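Local coordinates for protein transglutaminase-like enzymes, putative cysteine protease (PDB 3ISR) that is a putative cysteine protease with a transglutaminase-like fold and probably cleaves or modifies peptide or amide bonds through a catalytic cysteine, at residues E158-T164 against A178-F184; T29-H35 against R68-A74. Residues are numbered along the deposited sequence.

Contact 1. Residues E158-T164 against A178-F184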
loop_
_atom_site.group_PDB
_atom_site.type_symbol
_atom_site.label_atom_id
_atom_site.label_comp_id
_atom_site.label_asym_id
_atom_site.label_seq_id
_atom_site.Cartn_x
_atom_site.Cartn_y
_atom_site.Cartn_z
ATOM N N GLU B 158 -11.334 -16.441 0.312
ATOM C CA GLU B 158 -12.043 -17.153 -0.754
ATOM C C GLU B 158 -11.081 -17.607 -1.823
ATOM O O GLU B 158 -10.201 -16.851 -2.218
ATOM C CB GLU B 158 -13.068 -16.238 -1.401
ATOM C CG GLU B 158 -13.993 -15.619 -0.389
ATOM C CD GLU B 158 -15.299 -15.162 -0.989
ATOM O OE1 GLU B 158 -15.474 -15.244 -2.227
ATOM O OE2 GLU B 158 -16.155 -14.718 -0.204
ATOM N N TYR B 159 -11.263 -18.824 -2.326
ATOM C CA TYR B 159 -10.450 -19.258 -3.438
ATOM C C TYR B 159 -11.099 -18.772 -4.744
ATOM O O TYR B 159 -12.181 -19.219 -5.106
ATOM C CB TYR B 159 -10.255 -20.779 -3.440
ATOM C CG TYR B 159 -9.289 -21.225 -4.525
ATOM C CD1 TYR B 159 -7.971 -21.558 -4.225
ATOM C CD2 TYR B 159 -9.703 -21.292 -5.856
ATOM C CE1 TYR B 159 -7.081 -21.943 -5.234
ATOM C CE2 TYR B 159 -8.841 -21.677 -6.860
ATOM C CZ TYR B 159 -7.534 -22.004 -6.549
ATOM O OH TYR B 159 -6.708 -22.389 -7.581
ATOM N N ILE B 160 -10.445 -17.835 -5.433
ATOM C CA ILE B 160 -11.019 -17.268 -6.659
ATOM C C ILE B 160 -9.975 -17.134 -7.756
ATOM O O ILE B 160 -9.080 -16.320 -7.641
ATOM C CB ILE B 160 -11.684 -15.862 -6.447
ATOM C CG1 ILE B 160 -12.591 -15.818 -5.212
ATOM C CG2 ILE B 160 -12.459 -15.437 -7.712
ATOM C CD1 ILE B 160 -13.327 -14.462 -5.010
ATOM N N SER B 161 -10.113 -17.924 -8.822
ATOM C CA SER B 161 -9.265 -17.811 -10.018
ATOM C C SER B 161 -9.269 -16.394 -10.577
ATOM O O SER B 161 -10.320 -15.766 -10.675
ATOM C CB SER B 161 -9.754 -18.774 -11.115
ATOM O OG SER B 161 -9.660 -20.111 -10.668
ATOM N N GLY B 162 -8.085 -15.893 -10.929
ATOM C CA GLY B 162 -7.957 -14.597 -11.592
ATOM C C GLY B 162 -8.123 -13.363 -10.720
ATOM O O GLY B 162 -8.165 -12.248 -11.236
ATOM N N SER B 163 -8.232 -13.548 -9.409
ATOM C CA SER B 163 -8.439 -12.429 -8.498
ATOM C C SER B 163 -7.127 -11.723 -8.108
ATOM O O SER B 163 -7.158 -10.628 -7.538
ATOM C CB SER B 163 -9.150 -12.908 -7.224
ATOM O OG SER B 163 -8.391 -13.931 -6.581
ATOM N N THR B 164 -5.990 -12.362 -8.391
ATOM C CA THR B 164 -4.666 -11.827 -8.014
ATOM C C THR B 164 -3.685 -11.882 -9.190
ATOM O O THR B 164 -4.036 -12.361 -10.264
ATOM C CB THR B 164 -4.070 -12.609 -6.815
ATOM O OG1 THR B 164 -3.963 -13.994 -7.162
ATOM C CG2 THR B 164 -4.968 -12.485 -5.585
ATOM N N ALA B 178 -9.141 -12.866 -1.013
ATOM C CA ALA B 178 -9.346 -13.711 -2.174
ATOM C C ALA B 178 -8.000 -14.012 -2.838
ATOM O O ALA B 178 -7.106 -13.170 -2.862
ATOM C CB ALA B 178 -10.305 -13.030 -3.163
ATOM N N GLY B 179 -7.841 -15.215 -3.374
ATOM C CA GLY B 179 -6.601 -15.551 -4.049
ATOM C C GLY B 179 -6.647 -16.975 -4.553
ATOM O O GLY B 179 -7.715 -17.604 -4.554
ATOM N N VAL B 180 -5.488 -17.458 -4.995
ATOM C CA VAL B 180 -5.321 -18.823 -5.474
ATOM C C VAL B 180 -4.191 -19.433 -4.643
ATOM O O VAL B 180 -3.758 -18.817 -3.654
ATOM C CB VAL B 180 -5.034 -18.873 -6.989
ATOM C CG1 VAL B 180 -6.312 -18.534 -7.798
ATOM C CG2 VAL B 180 -3.874 -17.932 -7.371
ATOM N N CYS B 181 -3.720 -20.625 -4.990
ATOM C CA CYS B 181 -2.813 -21.314 -4.064
ATOM C C CYS B 181 -1.564 -20.493 -3.692
ATOM O O CYS B 181 -1.154 -20.502 -2.546
ATOM C CB CYS B 181 -2.437 -22.714 -4.568
ATOM S SG CYS B 181 -1.581 -22.769 -6.136
ATOM N N ARG B 182 -0.950 -19.806 -4.657
ATOM C CA ARG B 182 0.247 -18.995 -4.357
ATOM C C ARG B 182 0.004 -18.000 -3.208
ATOM O O ARG B 182 0.853 -17.803 -2.312
ATOM C CB ARG B 182 0.662 -18.252 -5.626
ATOM C CG ARG B 182 1.840 -17.266 -5.522
ATOM C CD ARG B 182 1.956 -16.627 -6.926
ATOM N NE ARG B 182 3.137 -15.797 -7.155
ATOM C CZ ARG B 182 3.283 -14.524 -6.752
ATOM N NH1 ARG B 182 2.341 -13.913 -6.012
ATOM N NH2 ARG B 182 4.403 -13.873 -7.073
ATOM N N ASP B 183 -1.181 -17.404 -3.225
ATOM C CA ASP B 183 -1.561 -16.419 -2.227
ATOM C C ASP B 183 -1.845 -17.050 -0.869
ATOM O O ASP B 183 -1.509 -16.470 0.160
ATOM C CB ASP B 183 -2.791 -15.651 -2.724
ATOM C CG ASP B 183 -2.596 -15.072 -4.121
ATOM O OD1 ASP B 183 -1.647 -14.280 -4.334
ATOM O OD2 ASP B 183 -3.360 -15.446 -5.036
ATOM N N PHE B 184 -2.511 -18.203 -0.855
ATOM C CA PHE B 184 -2.776 -18.923 0.393
ATOM C C PHE B 184 -1.461 -19.367 1.035
ATOM O O PHE B 184 -1.300 -19.316 2.257
ATOM C CB PHE B 184 -3.636 -20.169 0.126
ATOM C CG PHE B 184 -5.114 -19.902 -0.041
ATOM C CD1 PHE B 184 -5.593 -19.089 -1.073
ATOM C CD2 PHE B 184 -6.035 -20.545 0.774
ATOM C CE1 PHE B 184 -6.967 -18.878 -1.252
ATOM C CE2 PHE B 184 -7.431 -20.345 0.598
ATOM C CZ PHE B 184 -7.892 -19.522 -0.413
#
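Tyr159 lays its ring along the backbone of Gly179-Cys181: Gly179 O lies over one ring face, and CE1 is 3.6 Å from both Val180 CA and Cys181 N. A large flat ring suits this place because Gly179, lacking a side chain, lets it lie close; Tyr159 CZ meets Val180 CG1 at 3.9 Å, and Tyr159 CB meets Phe184 CZ at 4.0 Å. Beneath the ring the backbones pair in parallel, Gly179 N donating to Glu158 O (3.1 Å) and Ile160 N to Gly179 O (2.9 Å). These short strands, joined through helix 170-176, form a beta-alpha-beta unit whose second strand runs into helix 181-194. As in transglutaminase-like enzymes, Cys181, opening this helix, is probably the nucleophile; it touches His215. Gly179 is needed, since a CB would clash with Asp183 CB. Asp183 OD2 accepts from Val180 N at the N-cap (2.9 Å), without a capping box because valine has no side-chain acceptor, and from Thr164 OG1 (2.6 Å). Thr164 follows a type II turn over Ile160-Ser163, where Gly162 provides the positive phi and Ser163 OG bonds to Ile160 O (2.7 Å). Across the strands from Tyr159, Ile160 CD1 packs on Ala178 CB (3.8 Å), beside Lys130 of the second subunit.

Contact 2. Residues T29-H35 against R68-A74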
loop_
_atom_site.group_PDB
_atom_site.type_symbol
_atom_site.label_atom_id
_atom_site.label_comp_id
_atom_site.label_asym_id
_atom_site.label_seq_id
_atom_site.Cartn_x
_atom_site.Cartn_y
_atom_site.Cartn_z
ATOM N N THR B 29 14.521 -14.066 -22.526
ATOM C CA THR B 29 15.115 -15.174 -21.783
ATOM C C THR B 29 14.116 -15.702 -20.758
ATOM O O THR B 29 13.441 -14.915 -20.080
ATOM C CB THR B 29 16.434 -14.744 -21.095
ATOM O OG1 THR B 29 17.401 -14.465 -22.106
ATOM C CG2 THR B 29 16.987 -15.851 -20.182
ATOM N N PHE B 30 14.013 -17.030 -20.676
ATOM C CA PHE B 30 13.115 -17.704 -19.738
ATOM C C PHE B 30 13.937 -18.469 -18.733
ATOM O O PHE B 30 14.951 -19.085 -19.081
ATOM C CB PHE B 30 12.229 -18.713 -20.476
ATOM C CG PHE B 30 11.278 -18.091 -21.439
ATOM C CD1 PHE B 30 9.942 -17.922 -21.097
ATOM C CD2 PHE B 30 11.711 -17.676 -22.692
ATOM C CE1 PHE B 30 9.047 -17.350 -22.003
ATOM C CE2 PHE B 30 10.830 -17.100 -23.592
ATOM C CZ PHE B 30 9.494 -16.931 -23.239
ATOM N N ILE B 31 13.505 -18.432 -17.483
ATOM C CA ILE B 31 14.024 -19.353 -16.493
ATOM C C ILE B 31 12.812 -20.075 -15.970
ATOM O O ILE B 31 11.917 -19.454 -15.371
ATOM C CB ILE B 31 14.721 -18.656 -15.315
ATOM C CG1 ILE B 31 15.837 -17.738 -15.821
ATOM C CG2 ILE B 31 15.291 -19.718 -14.337
ATOM C CD1 ILE B 31 16.521 -16.939 -14.692
ATOM N N PHE B 32 12.788 -21.383 -16.204
ATOM C CA PHE B 32 11.657 -22.197 -15.829
ATOM C C PHE B 32 11.946 -23.037 -14.595
ATOM O O PHE B 32 13.093 -23.380 -14.320
ATOM C CB PHE B 32 11.290 -23.146 -16.976
ATOM C CG PHE B 32 10.730 -22.462 -18.182
ATOM C CD1 PHE B 32 9.500 -21.825 -18.126
ATOM C CD2 PHE B 32 11.418 -22.494 -19.390
ATOM C CE1 PHE B 32 8.967 -21.210 -19.251
ATOM C CE2 PHE B 32 10.893 -21.886 -20.521
ATOM C CZ PHE B 32 9.666 -21.239 -20.448
ATOM N N ASN B 33 10.889 -23.391 -13.871
ATOM C CA ASN B 33 11.028 -24.323 -12.768
ATOM C C ASN B 33 9.934 -25.367 -12.827
ATOM O O ASN B 33 8.876 -25.190 -12.198
ATOM C CB ASN B 33 10.985 -23.586 -11.434
ATOM C CG ASN B 33 11.343 -24.475 -10.276
ATOM O OD1 ASN B 33 12.111 -25.451 -10.414
ATOM N ND2 ASN B 33 10.791 -24.155 -9.122
ATOM N N VAL B 34 10.185 -26.432 -13.605
ATOM C CA VAL B 34 9.190 -27.485 -13.840
ATOM C C VAL B 34 9.643 -28.903 -13.464
ATOM O O VAL B 34 8.800 -29.779 -13.257
ATOM C CB VAL B 34 8.627 -27.471 -15.319
ATOM C CG1 VAL B 34 8.050 -26.095 -15.669
ATOM C CG2 VAL B 34 9.699 -27.877 -16.324
ATOM N N HIS B 35 10.958 -29.129 -13.394
ATOM C CA HIS B 35 11.531 -30.421 -13.005
ATOM C C HIS B 35 11.209 -30.827 -11.568
ATOM O O HIS B 35 11.233 -29.984 -10.652
ATOM C CB HIS B 35 13.045 -30.353 -13.114
ATOM C CG HIS B 35 13.548 -30.423 -14.516
ATOM N ND1 HIS B 35 13.453 -29.360 -15.388
ATOM C CD2 HIS B 35 14.135 -31.431 -15.203
ATOM C CE1 HIS B 35 13.963 -29.713 -16.557
ATOM N NE2 HIS B 35 14.382 -30.965 -16.469
ATOM N N ARG B 68 15.420 -26.948 -9.353
ATOM C CA ARG B 68 16.147 -27.207 -10.577
ATOM C C ARG B 68 15.597 -26.253 -11.599
ATOM O O ARG B 68 14.452 -26.400 -12.037
ATOM C CB ARG B 68 15.907 -28.644 -11.056
ATOM C CG ARG B 68 16.434 -29.686 -10.087
ATOM C CD ARG B 68 15.983 -31.087 -10.475
ATOM N NE ARG B 68 16.543 -31.493 -11.759
ATOM C CZ ARG B 68 16.097 -32.510 -12.503
ATOM N NH1 ARG B 68 15.070 -33.254 -12.106
ATOM N NH2 ARG B 68 16.699 -32.795 -13.655
ATOM N N PHE B 69 16.406 -25.274 -11.978
ATOM C CA PHE B 69 15.986 -24.295 -12.970
ATOM C C PHE B 69 16.493 -24.686 -14.350
ATOM O O PHE B 69 17.536 -25.316 -14.461
ATOM C CB PHE B 69 16.530 -22.918 -12.592
ATOM C CG PHE B 69 15.962 -22.369 -11.305
ATOM C CD1 PHE B 69 14.626 -21.964 -11.237
ATOM C CD2 PHE B 69 16.766 -22.239 -10.176
ATOM C CE1 PHE B 69 14.078 -21.438 -10.051
ATOM C CE2 PHE B 69 16.253 -21.707 -8.977
ATOM C CZ PHE B 69 14.890 -21.299 -8.911
ATOM N N VAL B 70 15.751 -24.326 -15.396
ATOM C CA VAL B 70 16.258 -24.477 -16.760
ATOM C C VAL B 70 16.060 -23.170 -17.495
ATOM O O VAL B 70 15.024 -22.520 -17.347
ATOM C CB VAL B 70 15.588 -25.648 -17.563
ATOM C CG1 VAL B 70 15.970 -27.011 -16.973
ATOM C CG2 VAL B 70 14.089 -25.485 -17.605
ATOM N N ARG B 71 17.046 -22.781 -18.287
ATOM C CA ARG B 71 16.933 -21.518 -18.992
ATOM C C ARG B 71 17.259 -21.626 -20.468
ATOM O O ARG B 71 18.097 -22.437 -20.881
ATOM C CB ARG B 71 17.779 -20.429 -18.330
ATOM C CG ARG B 71 19.221 -20.794 -18.153
ATOM C CD ARG B 71 20.035 -19.615 -17.590
ATOM N NE ARG B 71 21.336 -20.099 -17.154
ATOM C CZ ARG B 71 22.205 -19.393 -16.440
ATOM N NH1 ARG B 71 23.361 -19.939 -16.096
ATOM N NH2 ARG B 71 21.920 -18.143 -16.077
ATOM N N LEU B 72 16.580 -20.788 -21.242
ATOM C CA LEU B 72 16.737 -20.723 -22.686
ATOM C C LEU B 72 16.406 -19.320 -23.135
ATOM O O LEU B 72 15.743 -18.571 -22.405
ATOM C CB LEU B 72 15.792 -21.720 -23.379
ATOM C CG LEU B 72 14.275 -21.621 -23.183
ATOM C CD1 LEU B 72 13.668 -20.487 -24.002
ATOM C CD2 LEU B 72 13.650 -22.958 -23.616
ATOM N N LYS B 73 16.868 -18.957 -24.327
ATOM C CA LYS B 73 16.482 -17.685 -24.919
ATOM C C LYS B 73 15.702 -17.929 -26.213
ATOM O O LYS B 73 15.941 -18.917 -26.910
ATOM C CB LYS B 73 17.698 -16.764 -25.128
ATOM C CG LYS B 73 18.806 -17.318 -26.023
ATOM C CD LYS B 73 20.019 -16.377 -26.068
ATOM C CE LYS B 73 20.737 -16.511 -27.418
ATOM N NZ LYS B 73 22.150 -16.013 -27.404
ATOM N N ALA B 74 14.761 -17.036 -26.497
ATOM C CA ALA B 74 13.884 -17.168 -27.647
ATOM C C ALA B 74 13.873 -15.869 -28.453
ATOM O O ALA B 74 13.867 -14.784 -27.885
ATOM C CB ALA B 74 12.476 -17.524 -27.195
HETATM O O HOH W 1 12.796 -26.747 -14.346
HETATM O O HOH W 2 12.948 -28.329 -9.145
#
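Leu72 adopts the p,p rotamer, which swings its two methyls toward the opposite strand: CD1 comes to 3.7 Å from Phe30 CD2, and CD2 lies at the ring edge of Phe32, 4.3 Å from CE2. Both phenylalanines hold chi1 in m and meet Phe80 of strand 78-96 on this apolar face. Beta-branched Val70 suits an extended strand and fills the space between Phe32 CB (3.7 Å from Val70 CG2) and the His35 ring (CE1 3.4 Å from Val70 CG1). Phe30 N donates to Leu72 O (2.9 Å), Leu72 N to Phe30 O (3.2 Å), Phe32 N to Val70 O (2.8 Å) and Val70 N to Phe32 O (3.0 Å). Both segments belong to the bacterial transglutaminase N-terminal domain; they are the central pair of a four-stranded antiparallel sheet, completed by strand 58-60 and by strand 255-258, from late in the chain.

Thr29, Ile31, Arg71 and Lys73 lie on the other face, all touching a third subunit. Arg71, p at chi1 and then extended, is long enough to reach Glu58 and Leu109 O of that subunit; exposed Lys73 likewise runs out toward solvent. Where the strands part, Arg68 folds back through a p chi3, so that His35 CD2 lies over its guanidinium, 3.3 Å from NH2; Glu47 and Glu59 balance the charge. Water 1 accepts from Val34 N (2.7 Å), donates to Arg68 O (2.9 Å) and bonds to His35 ND1 (2.9 Å); water 2 links Arg68 N (2.8 Å) to His35 O (2.8 Å), bridging the diverging backbones.

Overall arrangement
Contact 2 closes before contact 1 opens along the chain, and they belong to different parts of it: the beta-rich N-terminal domain and the transglutaminase-like region. Their centres lie 25 Å apart and their nearest atoms about 12 Å, so they do not touch. The probable active site lies at contact 1, which supplies Cys181, beside His215. From contact 2, Val34 packs on Phe214, the residue just before that histidine, and Val34 O is hydrogen-bonded to Tyr205 OH; Asn33 O lies 12.3 Å from Cys181 SG. Contact 1 borders the second subunit, whereas contact 2 presents one sheet face to the third.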